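Local coordinates for pesticidial crystal protein CRY2AA (Bacillus thuringiensis serovar kurstaki, PDB 1I5P), which promotes colloid-osmotic lysis of midgut epithelial cells by binding to them in dipteran and lepidopteran larvae, acting as a three-domain insecticidal delta-endotoxin, at residues L161-Q165 with L176-A181; C223-Y227 with V252-V256; F300-S304 with Y342-S348; D420-I426 with S466-N472. All coordinates share one frame; numbering follows the deposited sequence.

Contact 1: residues L161-Q165 with L176-A181; sequences LPQFQ and LFAQAA
Phe177, on helix 170-193, meets the turn 161-165 with two different parts of its side chain. One face of its ring lies against the amide of Gln165, the two planes only 5° apart, so that the contact is an amide stacked flat on an aromatic ring. Gln165 OE1 comes to 3.4 Å from Phe177 CE1, and the methylene CG of Gln165 rests on the same ring at 3.5 Å from CD1. The Gln165 chain is extended beyond CG (chi2 179°), which lets it run along the ring and deliver the amide over the far part of it. At the ring edge, in its plane, sits the carbonyl oxygen of Leu161, 3.9 Å from Phe177 CD1; this oxygen is already the acceptor of Phe164 N within the short 3-10 turn, and meets the ring only by packing.

Phe164 supplies the second half of the interface. Its CB packs on Phe177 CB at 3.8 Å, while its ring passes on between Leu176 and Ala180, with CD2 3.9 Å from Leu176 CB and CD1 near the Ala180 methyl. Leu161 completes the row: its CD2 reaches Ala180 CB at 3.8 Å, and its CD1 lies by the backbone of Ala181. Beyond the contact, Tyr219 and Tyr222 of helix 202-232 present edge-to-face partners to Phe177.

With no hydrogen bond between the segments, the turn's place on the first half of helix 170-193 rests on the shape fit of Phe177, Phe164 and Leu161; the one polar side chain that joins in, Gln165, stacks through its flat face and does not spend its polar edge on the ring.

Contact 2: residues C223-Y227 with V252-V256; sequences CINTY and VFEYV
Cys223-Tyr227 and Val252-Val256 run on two helices whose short axes pass 11.1 Å apart at their closest, with N-to-C directions at 151°, so the pair is roughly antiparallel. The nearest alpha carbons, those of Cys223 and Val252, are 7.4 Å apart; the gap is filled by the Phe253 ring on one part and by Cys223 and two valines on the other.

Phe253 does most of this. With CG anti to its carbonyl carbon (chi1 -60°), its ring reaches across to the other helix and drives its outer edge into the angle between Cys223, Ile224 and Tyr227. Phe253 CZ lies 3.3 Å from Tyr227 CB, a tight fit, and 3.5 Å from the carbonyl oxygen of Cys223, while CE2 lies by Ile224 CA and CG1. The neighbouring corner, CE1, points over the face of the Tyr227 ring, giving a T-shaped (edge-to-face) pair with centroids 5.0 Å apart and planes at 68°.

Beside this wedge, Cys223 rests against the neighbouring methyls of two valines. Its CB approaches Val256 CG2 at 3.8 Å, and its SG lies 3.9 Å from Val252 CG1. That same methyl of Val252 also covers one face of the Phe253 ring, which joins the cysteine and aromatic parts of the interface.

Phe516 packs against both Phe253 and Tyr227, and Leu174 and Phe177 of helix 170-193 close over Cys223. Buried antiparallel packing of this kind, between helices 202-232 and 238-259 that follow one another in the chain, is characteristic of the alpha-helical bundle of the delta-endotoxin N-terminal domain.

Contact 3: residues F300-S304 with Y342-S348; sequences FQVNS and YSGGVSS
Asn303 lies over the ring of Tyr342 and carries most of the contact between the two loops. Its CB stands above the ring face, 3.8 Å from the centroid and 20° off the normal, a CH-pi contact displaced toward the hydroxyl side. The amide beyond CB is turned nearly at right angles to the ring, the planes 84° apart, and so meets it not as a stack but with its nitrogen: Asn303 ND2 comes to 3.4 Å from Tyr342 CE1. From there ND2 donates to the carbonyl oxygen of Ser347 at 3.0 Å, a weak bond because the N-H...O angle is only 135°. The CG1 methyl of Val346 also packs on this nitrogen, at 3.3 Å from ND2 and roughly at right angles to the ring contact, and touches the amide carbon as well.

Both loops belong to the middle domain, the beta prism of the delta-endotoxins. The first, 300-304, leads from helix 293-300 into strand 308-321. The other, 342-348, carries the chain on from the end of strand 329-342.

Asn303 occupies the third position of a type II beta turn from Gln301 to Ser304, where its positive phi is expected; the turn is closed by Ser304 N to Gln301 O, 3.1 Å. Across the way, Tyr342 N bonds to Val346 O at 2.8 Å, folding the second loop back so that Val346 and Ser347 come up beside the tyrosine ring. Farther out, on strand 422-430, lies Asn425, whose ND2 donates to the carbonyl oxygen of Val302, while its OD1 is hydrogen-bonded to the tyrosine hydroxyl.

Contact 4: residues D420-I426 with S466-N472; sequences DYFIRNI and SVHNRKN
Arg424 and Asn425 both face Val467, a classic beta bulge that shifts the register of an antiparallel strand pair by one residue. Val467 O receives both backbone N-H groups, weakly, with Arg424 N the nearer at 2.9 Å. Regular pairing resumes on either side: Val467 N donates to Asn425 O, and Phe422 N to Asn469 O and Asn469 N to Phe422 O are both 2.8 Å.

With its chain bent at chi2 (-58°), Arg424 turns back along the partner strand, and its NE (2.8 Å) and NH2 (3.0 Å) both grip Lys471 O, side-on. NH2 also stands over one face of the Phe422 ring, toward the rim. That ring meets the Asn472 amide obliquely, CE1 lying 3.5 Å from Asn472 CG; Asn472 OD1 is bonded to His21. Lys471 N bonds to Asn469 OD1, an Asx turn, while Asn469 ND2 reaches Asn274.

Arg470 crosses Tyr421, its CG over the centre of the ring face, 4.0 Å from the centroid. Its guanidinium lies with one face over Tyr421 CE1, the planes 51° apart, and its NE is buried here without a partner in the model. On the face of the sheet that carries Ile423, His468, Ile426 and Ser466, Ile423 CG1 lies over the His468 ring, whose NE2 shares a 2.7 Å hydrogen bond with Ser466 OG. A water links His468 ND1 to Tyr421 O.

Strand 462-469 is the central one of a three-stranded sheet, between 275-278 and 422-430. Strand 308-321 packs on Ile423 and Ile426, strand 373-377 borders Phe422 and Ile423, and Glu254 of helix 238-259 makes a long, weak ion pair with Arg470.

Overall arrangement
Along the chain the four contacts follow in series, each closing before the next opens, so none nest or cross. Contact 1 closes the short connection between helices 145-160 and 170-193, and contact 2 the helical hairpin formed by helices 202-232 and 238-259. The two touch within the helical domain, where Ala178 packs on Val252 and Gln179 meets the Tyr255 hydroxyl. Contacts 3 and 4 close longer excursions of the middle domain, the first largely of strands, and meet at Asn425. Contacts 2 and 4 touch through Glu254 of contact 2, a weak link between helical domain and prism. Contacts 1 and 3, about 40 Å apart between centres, lie on opposite sides of the chain's centre.

Contact 1: residues L161-Q165 with L176-A181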
# COMPACT_ATOMS: atom_id res chain seq x y z
N LEU A 161 24.25 -9.52 5.03
CA LEU A 161 23.23 -9.13 4.06
C LEU A 161 23.47 -9.61 2.62
O LEU A 161 22.55 -10.12 1.98
CB LEU A 161 23.04 -7.60 4.07
CG LEU A 161 22.50 -6.89 5.33
CD1 LEU A 161 21.30 -6.06 4.94
CD2 LEU A 161 22.12 -7.88 6.43
N PRO A 162 24.70 -9.46 2.11
CA PRO A 162 24.99 -9.89 0.74
C PRO A 162 24.60 -11.33 0.46
O PRO A 162 24.29 -11.69 -0.67
CB PRO A 162 26.49 -9.65 0.62
CG PRO A 162 26.67 -8.42 1.45
CD PRO A 162 25.88 -8.79 2.69
N GLN A 163 24.60 -12.16 1.49
CA GLN A 163 24.24 -13.56 1.31
C GLN A 163 22.77 -13.76 0.98
O GLN A 163 22.34 -14.87 0.70
CB GLN A 163 24.61 -14.35 2.55
CG GLN A 163 26.11 -14.38 2.78
CD GLN A 163 26.87 -14.80 1.53
OE1 GLN A 163 26.70 -15.91 1.03
NE2 GLN A 163 27.71 -13.91 1.02
N PHE A 164 21.99 -12.68 1.03
CA PHE A 164 20.57 -12.78 0.70
C PHE A 164 20.35 -12.11 -0.65
O PHE A 164 19.22 -11.80 -1.02
CB PHE A 164 19.70 -12.12 1.77
CG PHE A 164 19.82 -12.76 3.12
CD1 PHE A 164 20.61 -12.18 4.11
CD2 PHE A 164 19.19 -13.96 3.40
CE1 PHE A 164 20.77 -12.79 5.35
CE2 PHE A 164 19.35 -14.59 4.64
CZ PHE A 164 20.15 -14.00 5.61
N GLN A 165 21.44 -11.90 -1.37
CA GLN A 165 21.38 -11.26 -2.68
C GLN A 165 22.12 -12.09 -3.73
O GLN A 165 22.62 -11.56 -4.72
CB GLN A 165 22.00 -9.87 -2.61
CG GLN A 165 21.44 -8.99 -1.51
CD GLN A 165 22.11 -7.63 -1.49
OE1 GLN A 165 21.54 -6.63 -1.94
NE2 GLN A 165 23.33 -7.58 -0.97
N LEU A 176 13.55 -12.26 2.19
CA LEU A 176 14.52 -12.44 3.27
C LEU A 176 15.46 -11.24 3.35
O LEU A 176 15.74 -10.74 4.43
CB LEU A 176 15.34 -13.71 3.05
CG LEU A 176 14.65 -15.07 3.21
CD1 LEU A 176 15.71 -16.17 3.22
CD2 LEU A 176 13.85 -15.11 4.52
N PHE A 177 15.94 -10.77 2.20
CA PHE A 177 16.84 -9.63 2.20
C PHE A 177 16.14 -8.41 2.79
O PHE A 177 16.74 -7.64 3.54
CB PHE A 177 17.32 -9.30 0.78
CG PHE A 177 18.10 -8.02 0.70
CD1 PHE A 177 19.42 -7.96 1.13
CD2 PHE A 177 17.48 -6.84 0.29
CE1 PHE A 177 20.11 -6.76 1.16
CE2 PHE A 177 18.16 -5.62 0.32
CZ PHE A 177 19.48 -5.59 0.76
N ALA A 178 14.86 -8.24 2.47
CA ALA A 178 14.10 -7.11 2.99
C ALA A 178 14.06 -7.18 4.51
O ALA A 178 14.25 -6.17 5.19
CB ALA A 178 12.69 -7.13 2.44
N GLN A 179 13.80 -8.37 5.05
CA GLN A 179 13.77 -8.53 6.50
C GLN A 179 15.14 -8.19 7.10
O GLN A 179 15.22 -7.53 8.13
CB GLN A 179 13.38 -9.96 6.88
CG GLN A 179 11.91 -10.33 6.65
CD GLN A 179 10.95 -9.42 7.39
OE1 GLN A 179 11.28 -8.84 8.42
NE2 GLN A 179 9.72 -9.31 6.87
N ALA A 180 16.20 -8.64 6.45
CA ALA A 180 17.56 -8.38 6.93
C ALA A 180 17.89 -6.89 6.81
O ALA A 180 18.56 -6.32 7.67
CB ALA A 180 18.57 -9.20 6.15
N ALA A 181 17.43 -6.26 5.74
CA ALA A 181 17.66 -4.84 5.54
C ALA A 181 16.92 -4.11 6.66
O ALA A 181 17.40 -3.10 7.17
CB ALA A 181 17.14 -4.40 4.17

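Contact 2: residues C223-Y227 with V252-V256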
# COMPACT_ATOMS: atom_id res chain seq x y z
N CYS A 223 16.14 -3.43 -4.01
CA CYS A 223 14.82 -4.06 -3.96
C CYS A 223 13.98 -3.65 -5.17
O CYS A 223 13.36 -4.50 -5.82
CB CYS A 223 14.08 -3.67 -2.68
SG CYS A 223 14.75 -4.40 -1.18
N ILE A 224 13.95 -2.36 -5.45
CA ILE A 224 13.19 -1.84 -6.58
C ILE A 224 13.68 -2.43 -7.90
O ILE A 224 12.88 -2.91 -8.70
CB ILE A 224 13.28 -0.31 -6.63
CG1 ILE A 224 12.61 0.28 -5.38
CG2 ILE A 224 12.61 0.22 -7.91
CD1 ILE A 224 12.90 1.75 -5.16
N ASN A 225 14.99 -2.41 -8.11
CA ASN A 225 15.55 -2.95 -9.34
C ASN A 225 15.28 -4.45 -9.50
O ASN A 225 14.93 -4.90 -10.58
CB ASN A 225 17.06 -2.68 -9.40
CG ASN A 225 17.39 -1.20 -9.50
OD1 ASN A 225 16.56 -0.38 -9.89
ND2 ASN A 225 18.63 -0.84 -9.15
N THR A 226 15.44 -5.21 -8.42
CA THR A 226 15.21 -6.65 -8.49
C THR A 226 13.77 -6.95 -8.90
O THR A 226 13.51 -7.79 -9.76
CB THR A 226 15.49 -7.33 -7.13
OG1 THR A 226 16.86 -7.12 -6.77
CG2 THR A 226 15.23 -8.83 -7.21
N TYR A 227 12.83 -6.25 -8.27
CA TYR A 227 11.42 -6.45 -8.57
C TYR A 227 11.06 -6.00 -9.98
O TYR A 227 10.35 -6.70 -10.70
CB TYR A 227 10.56 -5.71 -7.56
CG TYR A 227 9.08 -5.77 -7.87
CD1 TYR A 227 8.33 -6.89 -7.56
CD2 TYR A 227 8.43 -4.68 -8.46
CE1 TYR A 227 6.96 -6.94 -7.82
CE2 TYR A 227 7.07 -4.73 -8.73
CZ TYR A 227 6.34 -5.85 -8.40
OH TYR A 227 4.99 -5.88 -8.66
N VAL A 252 8.14 -7.11 0.71
CA VAL A 252 9.27 -6.23 0.44
C VAL A 252 9.04 -4.72 0.42
O VAL A 252 9.72 -3.99 1.14
CB VAL A 252 9.92 -6.62 -0.91
CG1 VAL A 252 11.10 -5.69 -1.22
CG2 VAL A 252 10.37 -8.08 -0.88
N PHE A 253 8.10 -4.25 -0.38
CA PHE A 253 7.93 -2.81 -0.49
C PHE A 253 7.27 -2.03 0.63
O PHE A 253 7.41 -0.80 0.69
CB PHE A 253 7.32 -2.49 -1.85
CG PHE A 253 8.19 -2.95 -2.98
CD1 PHE A 253 7.90 -4.13 -3.66
CD2 PHE A 253 9.39 -2.30 -3.25
CE1 PHE A 253 8.80 -4.65 -4.60
CE2 PHE A 253 10.29 -2.81 -4.17
CZ PHE A 253 10.00 -3.98 -4.85
N GLU A 254 6.58 -2.71 1.53
CA GLU A 254 6.00 -2.03 2.67
C GLU A 254 7.20 -1.54 3.46
O GLU A 254 7.19 -0.46 4.05
CB GLU A 254 5.18 -3.00 3.52
CG GLU A 254 3.70 -2.96 3.22
CD GLU A 254 3.09 -1.61 3.54
OE1 GLU A 254 2.35 -1.08 2.68
OE2 GLU A 254 3.34 -1.08 4.65
N TYR A 255 8.26 -2.35 3.45
CA TYR A 255 9.49 -2.02 4.15
C TYR A 255 10.26 -0.93 3.42
O TYR A 255 10.74 0.02 4.03
CB TYR A 255 10.36 -3.27 4.30
CG TYR A 255 9.63 -4.39 5.00
CD1 TYR A 255 9.44 -5.63 4.37
CD2 TYR A 255 9.10 -4.21 6.28
CE1 TYR A 255 8.73 -6.65 5.02
CE2 TYR A 255 8.40 -5.23 6.92
CZ TYR A 255 8.22 -6.44 6.29
OH TYR A 255 7.53 -7.43 6.95
N VAL A 256 10.39 -1.07 2.11
CA VAL A 256 11.11 -0.06 1.35
C VAL A 256 10.48 1.31 1.60
O VAL A 256 11.19 2.31 1.74
CB VAL A 256 11.09 -0.36 -0.16
CG1 VAL A 256 11.83 0.73 -0.91
CG2 VAL A 256 11.73 -1.72 -0.43

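Contact 3: residues F300-S304 with Y342-S348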
# COMPACT_ATOMS: atom_id res chain seq x y z
N PHE A 300 -7.60 1.24 -12.12
CA PHE A 300 -7.97 0.77 -10.79
C PHE A 300 -7.99 1.87 -9.73
O PHE A 300 -8.61 1.71 -8.68
CB PHE A 300 -7.03 -0.36 -10.35
CG PHE A 300 -7.08 -1.58 -11.25
CD1 PHE A 300 -6.06 -2.53 -11.20
CD2 PHE A 300 -8.14 -1.78 -12.14
CE1 PHE A 300 -6.09 -3.65 -12.02
CE2 PHE A 300 -8.17 -2.90 -12.96
CZ PHE A 300 -7.14 -3.84 -12.89
N GLN A 301 -7.32 2.99 -10.01
CA GLN A 301 -7.30 4.09 -9.04
C GLN A 301 -8.17 5.28 -9.44
O GLN A 301 -8.03 6.37 -8.89
CB GLN A 301 -5.86 4.55 -8.81
CG GLN A 301 -5.02 3.52 -8.09
CD GLN A 301 -3.62 3.99 -7.83
OE1 GLN A 301 -3.36 4.70 -6.86
NE2 GLN A 301 -2.70 3.61 -8.71
N VAL A 302 -9.07 5.06 -10.39
CA VAL A 302 -9.96 6.13 -10.81
C VAL A 302 -10.88 6.49 -9.64
O VAL A 302 -11.49 5.61 -9.04
CB VAL A 302 -10.82 5.70 -12.03
CG1 VAL A 302 -12.05 6.61 -12.16
CG2 VAL A 302 -9.99 5.77 -13.29
N ASN A 303 -10.94 7.78 -9.33
CA ASN A 303 -11.77 8.27 -8.24
C ASN A 303 -11.28 7.77 -6.88
O ASN A 303 -12.08 7.59 -5.97
CB ASN A 303 -13.23 7.86 -8.43
CG ASN A 303 -13.91 8.60 -9.58
OD1 ASN A 303 -13.44 9.65 -10.02
ND2 ASN A 303 -15.04 8.07 -10.05
N SER A 304 -9.98 7.55 -6.75
CA SER A 304 -9.41 7.07 -5.48
C SER A 304 -9.54 8.11 -4.37
O SER A 304 -9.47 7.76 -3.20
CB SER A 304 -7.93 6.72 -5.65
OG SER A 304 -7.76 5.38 -6.07
N TYR A 342 -19.71 6.60 -5.89
CA TYR A 342 -19.05 7.29 -4.78
C TYR A 342 -19.89 8.45 -4.23
O TYR A 342 -20.87 8.88 -4.85
CB TYR A 342 -17.70 7.85 -5.24
CG TYR A 342 -16.80 6.86 -5.96
CD1 TYR A 342 -17.02 6.54 -7.30
CD2 TYR A 342 -15.73 6.26 -5.31
CE1 TYR A 342 -16.20 5.64 -7.98
CE2 TYR A 342 -14.89 5.36 -5.97
CZ TYR A 342 -15.14 5.05 -7.31
OH TYR A 342 -14.33 4.15 -7.96
N SER A 343 -19.48 8.94 -3.07
CA SER A 343 -20.14 10.07 -2.43
C SER A 343 -20.03 11.27 -3.35
O SER A 343 -19.07 11.38 -4.12
CB SER A 343 -19.47 10.39 -1.10
OG SER A 343 -19.55 9.31 -0.20
N GLY A 344 -21.02 12.15 -3.29
CA GLY A 344 -21.00 13.33 -4.13
C GLY A 344 -21.65 13.06 -5.47
O GLY A 344 -21.66 13.91 -6.35
N GLY A 345 -22.20 11.85 -5.61
CA GLY A 345 -22.86 11.48 -6.85
C GLY A 345 -21.90 11.09 -7.96
O GLY A 345 -22.31 10.93 -9.10
N VAL A 346 -20.62 10.94 -7.62
CA VAL A 346 -19.62 10.57 -8.61
C VAL A 346 -19.62 9.07 -8.93
O VAL A 346 -19.97 8.24 -8.09
CB VAL A 346 -18.21 11.00 -8.11
CG1 VAL A 346 -17.13 10.43 -9.01
CG2 VAL A 346 -18.12 12.53 -8.09
N SER A 347 -19.26 8.73 -10.16
CA SER A 347 -19.19 7.34 -10.60
C SER A 347 -17.95 7.13 -11.46
O SER A 347 -17.38 8.08 -11.99
CB SER A 347 -20.43 6.95 -11.42
OG SER A 347 -21.56 6.76 -10.60
N SER A 348 -17.54 5.87 -11.57
CA SER A 348 -16.40 5.51 -12.39
C SER A 348 -16.94 5.37 -13.81
O SER A 348 -18.08 5.73 -14.08
CB SER A 348 -15.83 4.17 -11.96
OG SER A 348 -16.74 3.13 -12.29

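Contact 4: residues D420-I426 with S466-N472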
# COMPACT_ATOMS: atom_id res chain seq x y z
N ASP A 420 -6.41 -4.85 8.76
CA ASP A 420 -6.24 -3.39 8.77
C ASP A 420 -6.33 -2.74 7.39
O ASP A 420 -6.05 -1.54 7.23
CB ASP A 420 -4.92 -3.01 9.44
CG ASP A 420 -4.90 -3.39 10.92
OD1 ASP A 420 -5.79 -2.94 11.67
OD2 ASP A 420 -3.99 -4.14 11.32
N TYR A 421 -6.71 -3.51 6.38
CA TYR A 421 -6.88 -2.97 5.04
C TYR A 421 -8.36 -2.86 4.75
O TYR A 421 -9.13 -3.77 5.07
CB TYR A 421 -6.24 -3.86 3.97
CG TYR A 421 -4.74 -3.69 3.82
CD1 TYR A 421 -3.86 -4.21 4.76
CD2 TYR A 421 -4.21 -3.04 2.70
CE1 TYR A 421 -2.49 -4.11 4.60
CE2 TYR A 421 -2.83 -2.93 2.53
CZ TYR A 421 -1.98 -3.46 3.48
OH TYR A 421 -0.61 -3.36 3.31
N PHE A 422 -8.75 -1.75 4.15
CA PHE A 422 -10.15 -1.55 3.78
C PHE A 422 -10.23 -1.49 2.27
O PHE A 422 -9.26 -1.11 1.60
CB PHE A 422 -10.69 -0.23 4.35
CG PHE A 422 -10.65 -0.14 5.85
CD1 PHE A 422 -9.52 0.32 6.50
CD2 PHE A 422 -11.75 -0.53 6.61
CE1 PHE A 422 -9.47 0.41 7.89
CE2 PHE A 422 -11.71 -0.45 8.00
CZ PHE A 422 -10.57 0.02 8.64
N ILE A 423 -11.37 -1.88 1.72
CA ILE A 423 -11.55 -1.79 0.29
C ILE A 423 -11.96 -0.34 0.08
O ILE A 423 -13.13 0.01 0.24
CB ILE A 423 -12.65 -2.74 -0.21
CG1 ILE A 423 -12.19 -4.20 -0.06
CG2 ILE A 423 -12.98 -2.44 -1.67
CD1 ILE A 423 -13.25 -5.22 -0.41
N ARG A 424 -10.99 0.51 -0.25
CA ARG A 424 -11.26 1.92 -0.46
C ARG A 424 -11.67 2.26 -1.89
O ARG A 424 -12.02 3.40 -2.18
CB ARG A 424 -10.04 2.76 -0.06
CG ARG A 424 -9.78 2.74 1.45
CD ARG A 424 -10.97 3.26 2.23
NE ARG A 424 -10.73 3.21 3.67
CZ ARG A 424 -11.65 3.43 4.60
NH1 ARG A 424 -12.90 3.73 4.25
NH2 ARG A 424 -11.33 3.33 5.88
N ASN A 425 -11.60 1.28 -2.78
CA ASN A 425 -12.02 1.51 -4.15
C ASN A 425 -12.33 0.20 -4.84
O ASN A 425 -11.84 -0.86 -4.44
CB ASN A 425 -10.96 2.28 -4.95
CG ASN A 425 -11.54 2.93 -6.21
OD1 ASN A 425 -12.75 3.06 -6.36
ND2 ASN A 425 -10.66 3.35 -7.12
N ILE A 426 -13.16 0.26 -5.87
CA ILE A 426 -13.52 -0.91 -6.65
C ILE A 426 -13.37 -0.54 -8.11
O ILE A 426 -13.64 0.60 -8.51
CB ILE A 426 -14.97 -1.36 -6.38
CG1 ILE A 426 -15.10 -1.86 -4.94
CG2 ILE A 426 -15.38 -2.45 -7.36
CD1 ILE A 426 -16.53 -2.17 -4.52
N SER A 466 -10.99 -5.40 -6.42
CA SER A 466 -11.10 -4.68 -5.16
C SER A 466 -9.75 -4.04 -4.84
O SER A 466 -8.70 -4.66 -5.01
CB SER A 466 -11.57 -5.61 -4.03
OG SER A 466 -10.75 -6.76 -3.90
N VAL A 467 -9.79 -2.78 -4.41
CA VAL A 467 -8.59 -2.03 -4.07
C VAL A 467 -8.51 -1.88 -2.56
O VAL A 467 -9.33 -1.20 -1.94
CB VAL A 467 -8.63 -0.62 -4.70
CG1 VAL A 467 -7.27 0.06 -4.55
CG2 VAL A 467 -9.02 -0.71 -6.17
N HIS A 468 -7.51 -2.53 -1.97
CA HIS A 468 -7.33 -2.52 -0.52
C HIS A 468 -6.24 -1.55 -0.07
O HIS A 468 -5.14 -1.52 -0.64
CB HIS A 468 -7.00 -3.93 -0.05
CG HIS A 468 -7.97 -4.97 -0.52
ND1 HIS A 468 -8.79 -5.67 0.33
CD2 HIS A 468 -8.25 -5.42 -1.77
CE1 HIS A 468 -9.54 -6.50 -0.37
NE2 HIS A 468 -9.23 -6.37 -1.65
N ASN A 469 -6.54 -0.77 0.95
CA ASN A 469 -5.58 0.19 1.47
C ASN A 469 -5.82 0.39 2.96
O ASN A 469 -6.94 0.22 3.44
CB ASN A 469 -5.73 1.52 0.71
CG ASN A 469 -4.53 2.43 0.89
OD1 ASN A 469 -4.38 3.06 1.94
ND2 ASN A 469 -3.67 2.49 -0.12
N ARG A 470 -4.76 0.74 3.68
CA ARG A 470 -4.85 0.96 5.11
C ARG A 470 -5.60 2.25 5.46
O ARG A 470 -6.13 2.38 6.57
CB ARG A 470 -3.46 1.02 5.72
CG ARG A 470 -2.75 -0.31 5.83
CD ARG A 470 -1.50 -0.18 6.68
NE ARG A 470 -1.12 -1.45 7.29
CZ ARG A 470 -0.25 -2.31 6.77
NH1 ARG A 470 0.34 -2.04 5.62
NH2 ARG A 470 0.03 -3.43 7.41
N LYS A 471 -5.62 3.19 4.53
CA LYS A 471 -6.28 4.48 4.73
C LYS A 471 -7.53 4.36 5.60
O LYS A 471 -8.44 3.59 5.29
CB LYS A 471 -6.66 5.11 3.39
CG LYS A 471 -7.24 6.50 3.52
CD LYS A 471 -6.25 7.43 4.22
CE LYS A 471 -6.74 8.87 4.21
NZ LYS A 471 -5.70 9.81 4.72
N ASN A 472 -7.58 5.13 6.68
CA ASN A 472 -8.73 5.06 7.58
C ASN A 472 -9.02 6.39 8.28
O ASN A 472 -10.15 6.62 8.73
CB ASN A 472 -8.48 3.95 8.60
CG ASN A 472 -9.73 3.54 9.36
OD1 ASN A 472 -10.84 3.64 8.86
ND2 ASN A 472 -9.54 3.04 10.58
O HOH W 1 -5.91 0.81 8.84
O HOH W 2 -9.23 -5.72 3.14